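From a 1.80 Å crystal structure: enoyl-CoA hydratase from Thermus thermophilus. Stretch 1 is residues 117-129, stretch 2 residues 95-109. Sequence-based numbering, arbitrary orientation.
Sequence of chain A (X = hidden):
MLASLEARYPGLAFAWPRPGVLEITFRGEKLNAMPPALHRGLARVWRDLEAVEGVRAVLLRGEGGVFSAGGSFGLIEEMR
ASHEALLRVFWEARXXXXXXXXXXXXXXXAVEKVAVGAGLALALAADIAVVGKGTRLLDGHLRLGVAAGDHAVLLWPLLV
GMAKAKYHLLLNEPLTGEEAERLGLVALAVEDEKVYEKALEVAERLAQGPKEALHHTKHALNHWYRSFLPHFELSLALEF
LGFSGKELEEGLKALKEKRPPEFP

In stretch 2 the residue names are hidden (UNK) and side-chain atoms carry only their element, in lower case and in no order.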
ATOM      1  N   GLY A 117      -7.742  26.482   7.421  1.00 15.67           N
ATOM      2  CA  GLY A 117      -6.393  26.242   6.926  1.00 14.92           C
ATOM      3  C   GLY A 117      -5.508  25.502   7.909  1.00 14.71           C
ATOM      4  O   GLY A 117      -5.858  24.419   8.379  1.00 12.61           O
ATOM      5  N   ALA A 118      -4.354  26.085   8.223  1.00 14.54           N
ATOM      6  CA  ALA A 118      -3.421  25.471   9.162  1.00 13.88           C
ATOM      7  C   ALA A 118      -4.109  25.244  10.503  1.00 12.28           C
ATOM      8  O   ALA A 118      -3.752  24.332  11.244  1.00 10.82           O
ATOM      9  CB  ALA A 118      -2.194  26.362   9.343  1.00 14.11           C
ATOM     10  N   GLY A 119      -5.092  26.086  10.813  1.00 11.62           N
ATOM     11  CA  GLY A 119      -5.820  25.935  12.062  1.00 10.35           C
ATOM     12  C   GLY A 119      -6.586  24.624  12.083  1.00 11.67           C
ATOM     13  O   GLY A 119      -6.590  23.900  13.084  1.00  9.38           O
ATOM     14  N   LEU A 120      -7.247  24.316  10.973  1.00 10.15           N
ATOM     15  CA  LEU A 120      -8.001  23.074  10.878  1.00 10.54           C
ATOM     16  C   LEU A 120      -7.024  21.901  10.815  1.00 11.08           C
ATOM     17  O   LEU A 120      -7.308  20.821  11.333  1.00 10.81           O
ATOM     18  CB  LEU A 120      -8.896  23.085   9.637  1.00 11.42           C
ATOM     19  CG  LEU A 120      -9.848  21.895   9.455  1.00 12.31           C
ATOM     20  CD1 LEU A 120     -10.807  21.790  10.648  1.00 10.37           C
ATOM     21  CD2 LEU A 120     -10.631  22.079   8.164  1.00 14.65           C
ATOM     22  N   ALA A 121      -5.871  22.115  10.184  1.00  9.97           N
ATOM     23  CA  ALA A 121      -4.865  21.060  10.078  1.00 10.92           C
ATOM     24  C   ALA A 121      -4.436  20.588  11.465  1.00 12.04           C
ATOM     25  O   ALA A 121      -4.354  19.382  11.734  1.00 10.55           O
ATOM     26  CB  ALA A 121      -3.648  21.565   9.295  1.00 13.20           C
ATOM     27  N   LEU A 122      -4.173  21.545  12.346  1.00 10.68           N
ATOM     28  CA  LEU A 122      -3.747  21.234  13.702  1.00 11.07           C
ATOM     29  C   LEU A 122      -4.883  20.579  14.474  1.00 11.30           C
ATOM     30  O   LEU A 122      -4.668  19.604  15.189  1.00 11.32           O
ATOM     31  CB  LEU A 122      -3.290  22.511  14.414  1.00 12.15           C
ATOM     32  CG  LEU A 122      -2.760  22.374  15.843  1.00 12.89           C
ATOM     33  CD1 LEU A 122      -1.606  21.380  15.871  1.00 12.79           C
ATOM     34  CD2 LEU A 122      -2.311  23.740  16.350  1.00 11.97           C
ATOM     35  N   ALA A 123      -6.092  21.111  14.310  1.00 10.08           N
ATOM     36  CA  ALA A 123      -7.271  20.580  14.991  1.00 11.10           C
ATOM     37  C   ALA A 123      -7.540  19.127  14.627  1.00  9.91           C
ATOM     38  O   ALA A 123      -7.853  18.302  15.496  1.00 11.46           O
ATOM     39  CB  ALA A 123      -8.492  21.418  14.648  1.00  9.88           C
ATOM     40  N   LEU A 124      -7.441  18.814  13.340  1.00  9.45           N
ATOM     41  CA  LEU A 124      -7.695  17.453  12.883  1.00 10.24           C
ATOM     42  C   LEU A 124      -6.522  16.493  13.077  1.00 11.21           C
ATOM     43  O   LEU A 124      -6.708  15.278  13.042  1.00  9.37           O
ATOM     44  CB  LEU A 124      -8.133  17.462  11.417  1.00 11.55           C
ATOM     45  CG  LEU A 124      -9.422  18.240  11.125  1.00 12.47           C
ATOM     46  CD1 LEU A 124      -9.849  18.000   9.678  1.00 10.87           C
ATOM     47  CD2 LEU A 124     -10.526  17.806  12.094  1.00 10.33           C
ATOM     48  N   ALA A 125      -5.318  17.023  13.281  1.00 10.42           N
ATOM     49  CA  ALA A 125      -4.163  16.158  13.504  1.00  9.63           C
ATOM     50  C   ALA A 125      -4.234  15.619  14.929  1.00 10.41           C
ATOM     51  O   ALA A 125      -3.677  14.560  15.246  1.00 11.92           O
ATOM     52  CB  ALA A 125      -2.863  16.938  13.301  1.00 11.00           C
ATOM     53  N   ALA A 126      -4.921  16.359  15.794  1.00 10.23           N
ATOM     54  CA  ALA A 126      -5.074  15.938  17.179  1.00  9.69           C
ATOM     55  C   ALA A 126      -5.851  14.630  17.165  1.00  9.26           C
ATOM     56  O   ALA A 126      -6.574  14.340  16.214  1.00  9.82           O
ATOM     57  CB  ALA A 126      -5.832  16.994  17.975  1.00  8.04           C
ATOM     58  N   ASP A 127      -5.702  13.844  18.220  1.00  9.19           N
ATOM     59  CA  ASP A 127      -6.391  12.563  18.300  1.00 10.52           C
ATOM     60  C   ASP A 127      -7.877  12.752  18.535  1.00  9.86           C
ATOM     61  O   ASP A 127      -8.702  12.031  17.980  1.00  9.63           O
ATOM     62  CB  ASP A 127      -5.772  11.733  19.415  1.00 10.54           C
ATOM     63  CG  ASP A 127      -4.307  11.460  19.164  1.00 11.78           C
ATOM     64  OD1 ASP A 127      -4.008  10.642  18.269  1.00 11.64           O
ATOM     65  OD2 ASP A 127      -3.462  12.074  19.844  1.00 11.63           O
ATOM     66  N   ILE A 128      -8.218  13.734  19.359  1.00  9.43           N
ATOM     67  CA  ILE A 128      -9.615  14.009  19.649  1.00  9.15           C
ATOM     68  C   ILE A 128      -9.839  15.510  19.592  1.00  9.83           C
ATOM     69  O   ILE A 128      -9.114  16.277  20.222  1.00 11.33           O
ATOM     70  CB  ILE A 128     -10.009  13.493  21.050  1.00 10.51           C
ATOM     71  CG1 ILE A 128      -9.872  11.968  21.099  1.00  9.62           C
ATOM     72  CG2 ILE A 128     -11.442  13.908  21.372  1.00 10.95           C
ATOM     73  CD1 ILE A 128     -10.207  11.353  22.442  1.00 13.57           C
ATOM     74  N   ALA A 129     -10.825  15.927  18.809  1.00  9.74           N
ATOM     75  CA  ALA A 129     -11.144  17.338  18.704  1.00 10.05           C
ATOM     76  C   ALA A 129     -12.543  17.537  19.240  1.00 11.19           C
ATOM     77  O   ALA A 129     -13.454  16.776  18.916  1.00 10.61           O
ATOM     78  CB  ALA A 129     -11.073  17.800  17.249  1.00  8.76           C
ATOM     79  N   UNK A  95       5.258  18.997   9.322  1.00 12.53           N
ATOM     80  CA  UNK A  95       5.398  18.688  10.743  1.00 13.71           C
ATOM     81  C   UNK A  95       4.221  19.140  11.602  1.00 11.42           C
ATOM     82  O   UNK A  95       3.986  18.592  12.676  1.00 10.34           O
ATOM     83  o   UNK A  95       8.970  19.193  10.580  1.00 23.73           O
ATOM     84  c   UNK A  95       7.935  18.547  10.816  1.00 20.75           C
ATOM     85  c   UNK A  95       6.697  19.286  11.301  1.00 15.22           C
ATOM     86  o   UNK A  95       7.872  17.311  10.683  1.00 26.11           O
ATOM     87  N   UNK A  96       3.481  20.139  11.135  1.00 10.44           N
ATOM     88  CA  UNK A  96       2.334  20.630  11.887  1.00 12.06           C
ATOM     89  C   UNK A  96       1.312  19.506  12.013  1.00 11.92           C
ATOM     90  O   UNK A  96       0.553  19.457  12.975  1.00 13.18           O
ATOM     91  c   UNK A  96       0.562  22.536  11.929  1.00 14.28           C
ATOM     92  c   UNK A  96       1.085  23.124  13.236  1.00 15.44           C
ATOM     93  c   UNK A  96       1.697  21.829  11.177  1.00 12.63           C
ATOM     94  c   UNK A  96      -0.013  23.641  11.058  1.00 15.79           C
ATOM     95  N   UNK A  97       1.308  18.604  11.037  1.00 12.42           N
ATOM     96  CA  UNK A  97       0.388  17.471  11.033  1.00 12.63           C
ATOM     97  C   UNK A  97       1.032  16.208  11.613  1.00 12.51           C
ATOM     98  O   UNK A  97       0.443  15.526  12.457  1.00 11.98           O
ATOM     99  c   UNK A  97      -0.119  17.184   9.594  1.00 13.38           C
ATOM    100  c   UNK A  97      -0.960  15.913   9.567  1.00 14.29           C
ATOM    101  c   UNK A  97      -0.941  18.364   9.098  1.00 11.23           C
ATOM    102  N   UNK A  98       2.248  15.902  11.178  1.00 11.99           N
ATOM    103  CA  UNK A  98       2.940  14.711  11.663  1.00 14.09           C
ATOM    104  C   UNK A  98       3.394  14.847  13.107  1.00 14.36           C
ATOM    105  O   UNK A  98       3.493  13.855  13.828  1.00 14.87           O
ATOM    106  c   UNK A  98       4.143  14.402  10.770  1.00 17.24           C
ATOM    107  c   UNK A  98       5.087  13.738   8.559  1.00 21.60           C
ATOM    108  c   UNK A  98       2.778  13.009   9.209  1.00 22.69           C
ATOM    109  c   UNK A  98       3.812  14.127   9.301  1.00 19.85           C
ATOM    110  N   UNK A  99       3.668  16.080  13.530  1.00 14.20           N
ATOM    111  CA  UNK A  99       4.103  16.305  14.895  1.00 14.86           C
ATOM    112  C   UNK A  99       3.133  15.681  15.875  1.00 14.03           C
ATOM    113  O   UNK A  99       3.514  14.837  16.687  1.00 15.53           O
ATOM    114  N   UNK A 100       1.858  16.085  15.830  1.00 13.30           N
ATOM    115  CA  UNK A 100       0.850  15.533  16.736  1.00 12.34           C
ATOM    116  C   UNK A 100       0.662  14.027  16.511  1.00 12.30           C
ATOM    117  O   UNK A 100       0.542  13.256  17.467  1.00 13.01           O
ATOM    118  c   UNK A 100       1.309  17.218  15.061  1.00 10.93           C
ATOM    119  c   UNK A 100       0.152  17.641  15.916  1.00 12.64           C
ATOM    120  c   UNK A 100      -0.401  16.328  16.380  1.00 13.16           C
ATOM    121  N   UNK A 101       0.649  13.613  15.246  1.00 11.65           N
ATOM    122  CA  UNK A 101       0.459  12.203  14.914  1.00 13.13           C
ATOM    123  C   UNK A 101       1.549  11.308  15.470  1.00 14.00           C
ATOM    124  O   UNK A 101       1.273  10.194  15.916  1.00 13.12           O
ATOM    125  c   UNK A 101      -0.803  11.825  11.226  1.00 17.09           C
ATOM    126  c   UNK A 101      -2.121  11.880  13.343  1.00 18.68           C
ATOM    127  c   UNK A 101       0.384  11.991  13.398  1.00 13.91           C
ATOM    128  c   UNK A 101      -0.878  12.403  12.637  1.00 16.77           C
ATOM    129  N   UNK A 102       2.787  11.787  15.438  1.00 14.03           N
ATOM    130  CA  UNK A 102       3.890  10.984  15.940  1.00 14.73           C
ATOM    131  C   UNK A 102       4.252  11.232  17.402  1.00 14.26           C
ATOM    132  O   UNK A 102       5.150  10.581  17.937  1.00 14.76           O
ATOM    133  o   UNK A 102       4.427   9.356  13.601  1.00 20.59           O
ATOM    134  c   UNK A 102       4.921  10.479  13.682  1.00 19.50           C
ATOM    135  c   UNK A 102       5.115  11.146  15.036  1.00 17.49           C
ATOM    136  n   UNK A 102       5.310  11.167  12.615  1.00 22.37           N
ATOM    137  N   UNK A 103       3.560  12.166  18.049  1.00 12.79           N
ATOM    138  CA  UNK A 103       3.814  12.422  19.460  1.00 13.13           C
ATOM    139  C   UNK A 103       3.252  11.190  20.166  1.00 11.98           C
ATOM    140  O   UNK A 103       2.177  10.720  19.818  1.00 11.15           O
ATOM    141  c   UNK A 103       3.432  14.084  21.323  1.00 14.74           C
ATOM    142  c   UNK A 103       3.081  13.676  19.927  1.00 14.02           C
ATOM    143  c   UNK A 103       4.125  14.751  23.952  1.00 15.71           C
ATOM    144  c   UNK A 103       4.730  14.475  21.635  1.00 16.27           C
ATOM    145  c   UNK A 103       2.825  14.366  23.650  1.00 14.79           C
ATOM    146  c   UNK A 103       2.483  14.033  22.337  1.00 14.06           C
ATOM    147  c   UNK A 103       5.082  14.808  22.941  1.00 17.73           C
ATOM    148  N   UNK A 104       3.970  10.649  21.166  1.00 12.87           N
ATOM    149  CA  UNK A 104       3.478   9.455  21.867  1.00 13.23           C
ATOM    150  C   UNK A 104       2.207   9.552  22.707  1.00 12.70           C
ATOM    151  O   UNK A 104       1.482   8.561  22.844  1.00 12.76           O
ATOM    152  c   UNK A 104       5.377  10.324  22.981  1.00 19.22           C
ATOM    153  c   UNK A 104       4.684   9.021  22.697  1.00 15.14           C
ATOM    154  c   UNK A 104       5.309  11.030  21.652  1.00 14.23           C
ATOM    155  N   UNK A 105       1.931  10.723  23.271  1.00 10.30           N
ATOM    156  CA  UNK A 105       0.746  10.889  24.108  1.00 10.77           C
ATOM    157  C   UNK A 105      -0.460  11.413  23.331  1.00 10.28           C
ATOM    158  O   UNK A 105      -0.315  12.073  22.300  1.00  8.44           O
ATOM    159  c   UNK A 105       4.415   8.625  26.777  1.00 17.97           C
ATOM    160  n   UNK A 105       5.705   8.421  27.007  1.00 20.42           N
ATOM    161  n   UNK A 105       3.587   7.591  26.682  1.00 18.46           N
ATOM    162  c   UNK A 105       1.045  11.850  25.267  1.00 10.61           C
ATOM    163  n   UNK A 105       3.953   9.860  26.623  1.00 16.79           N
ATOM    164  c   UNK A 105       2.388  11.626  25.928  1.00 13.93           C
ATOM    165  c   UNK A 105       2.557  10.178  26.346  1.00 14.02           C
ATOM    166  N   UNK A 106      -1.672  11.107  23.814  1.00 10.41           N
ATOM    167  CA  UNK A 106      -2.896  11.565  23.154  1.00 10.27           C
ATOM    168  C   UNK A 106      -2.947  13.085  23.162  1.00 11.53           C
ATOM    169  O   UNK A 106      -2.551  13.718  24.141  1.00 12.30           O
ATOM    170  c   UNK A 106      -1.984  10.159  24.898  1.00 11.64           C
ATOM    171  c   UNK A 106      -3.369   9.683  24.510  1.00 10.55           C
ATOM    172  c   UNK A 106      -4.003  10.954  24.011  1.00 11.20           C
ATOM    173  N   UNK A 107      -3.430  13.657  22.064  1.00 10.08           N
ATOM    174  CA  UNK A 107      -3.541  15.104  21.921  1.00  9.68           C
ATOM    175  C   UNK A 107      -5.004  15.462  21.713  1.00 10.25           C
ATOM    176  O   UNK A 107      -5.678  14.880  20.868  1.00 10.47           O
ATOM    177  c   UNK A 107      -2.893  17.116  20.533  1.00 11.76           C
ATOM    178  c   UNK A 107      -2.716  15.605  20.708  1.00 10.56           C
ATOM    179  c   UNK A 107      -1.250  15.255  20.899  1.00  9.48           C
ATOM    180  N   UNK A 108      -5.490  16.419  22.495  1.00  9.73           N
ATOM    181  CA  UNK A 108      -6.868  16.868  22.412  1.00 10.39           C
ATOM    182  C   UNK A 108      -6.876  18.333  21.994  1.00 10.51           C
ATOM    183  O   UNK A 108      -6.047  19.114  22.456  1.00 10.27           O
ATOM    184  c   UNK A 108      -7.543  15.321  24.285  1.00 10.00           C
ATOM    185  c   UNK A 108      -9.014  17.265  23.673  1.00 12.90           C
ATOM    186  c   UNK A 108      -7.577  16.762  23.785  1.00 10.89           C
ATOM    187  N   UNK A 109      -7.801  18.700  21.117  1.00  9.79           N
ATOM    188  CA  UNK A 109      -7.903  20.083  20.673  1.00 11.51           C
ATOM    189  C   UNK A 109      -9.245  20.683  21.074  1.00 11.83           C
ATOM    190  O   UNK A 109     -10.297  20.102  20.814  1.00 11.45           O
ATOM    191  c   UNK A 109      -7.729  20.165  19.161  1.00 10.22           C
TER

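Position 95 carries two carbons, the second bearing two oxygens, and lies out of reach of stretch 1: Asp95, a polar residue at a partly exposed site. Position 96 has four carbons forked at the second; one terminal carbon is 3.9 Å from CB of Ala118 and the other 4.2 Å from CD1 of Leu122. This is Leu96, whose CA-to-CB bond points sideways but whose end comes nearer. At 97 a first carbon bears two more, one 4.2 Å from CB of Ala121 and the other 4.3 Å from CB of Ala125. This is Val97, compact enough to pack against two alanines.

Position 98 has four carbons forked at the second, and its CA-to-CB bond points away from stretch 1; Leu98 is buried against other parts of the protein. Position 99 has no side chain, hence Gly99; a CB there would lie 2.6 Å from O of Asp95. At 100 three side-chain carbons close a five-membered ring onto the backbone N; CB lies 4.0 Å from CB of Ala125, and another ring carbon 4.1 Å from CD1 of Leu122. This is Pro100, which has no N-H to give to the turn before, and the helix kinks.

Position 101 has four carbons forked at the second, and one terminal carbon is 3.6 Å from O of Ala125: Leu101, long enough for its apolar end to reach the helix end there. Position 102 has two carbons, the second bearing one oxygen and one nitrogen: Asn102, exposed, as suits an amide. Position 103, one carbon and a six-carbon ring, touches nothing on stretch 1; it is Phe103, its apolar ring suited to a buried site. At 104 three side-chain carbons close a five-membered ring onto the backbone N: Pro104, whose restricted phi suits a loop.

At 105, three carbons, a nitrogen and a carbon with two more nitrogens make Arg105, partly exposed; its CA-to-CB bond points away from stretch 1. At 106 three side-chain carbons again close a five-membered ring onto the backbone N, and CA is 3.4 Å from OD2 of Asp127: Pro106. Position 107 has one carbon bearing two, one of these 3.9 Å from CB of Ala126: Val107, with the beta-branched shape common in strands. Position 108 has the same fork, one of its carbons 4.5 Å from CB of Ile128: Val108, likewise suited to a strand. The single carbon at 109, 3.9 Å from CB of Ala126, is Ala109, small enough for this close approach.

The contact joins two nearly parallel helices, whose axes come within 8.6 Å and cross at -15°, to a parallel strand pair. Small alanines let the helices approach. Beyond them, Asp127 OD2 accepts a hydrogen bond from Val107 N (2.7 Å), Ile128 N donates to Val107 O (3.2 Å), and Ala109 N donates to Ile128 O (2.9 Å), fixing the strand register.

Stretch 2, residues 95-109: DLVLGPLNFPRPVVA
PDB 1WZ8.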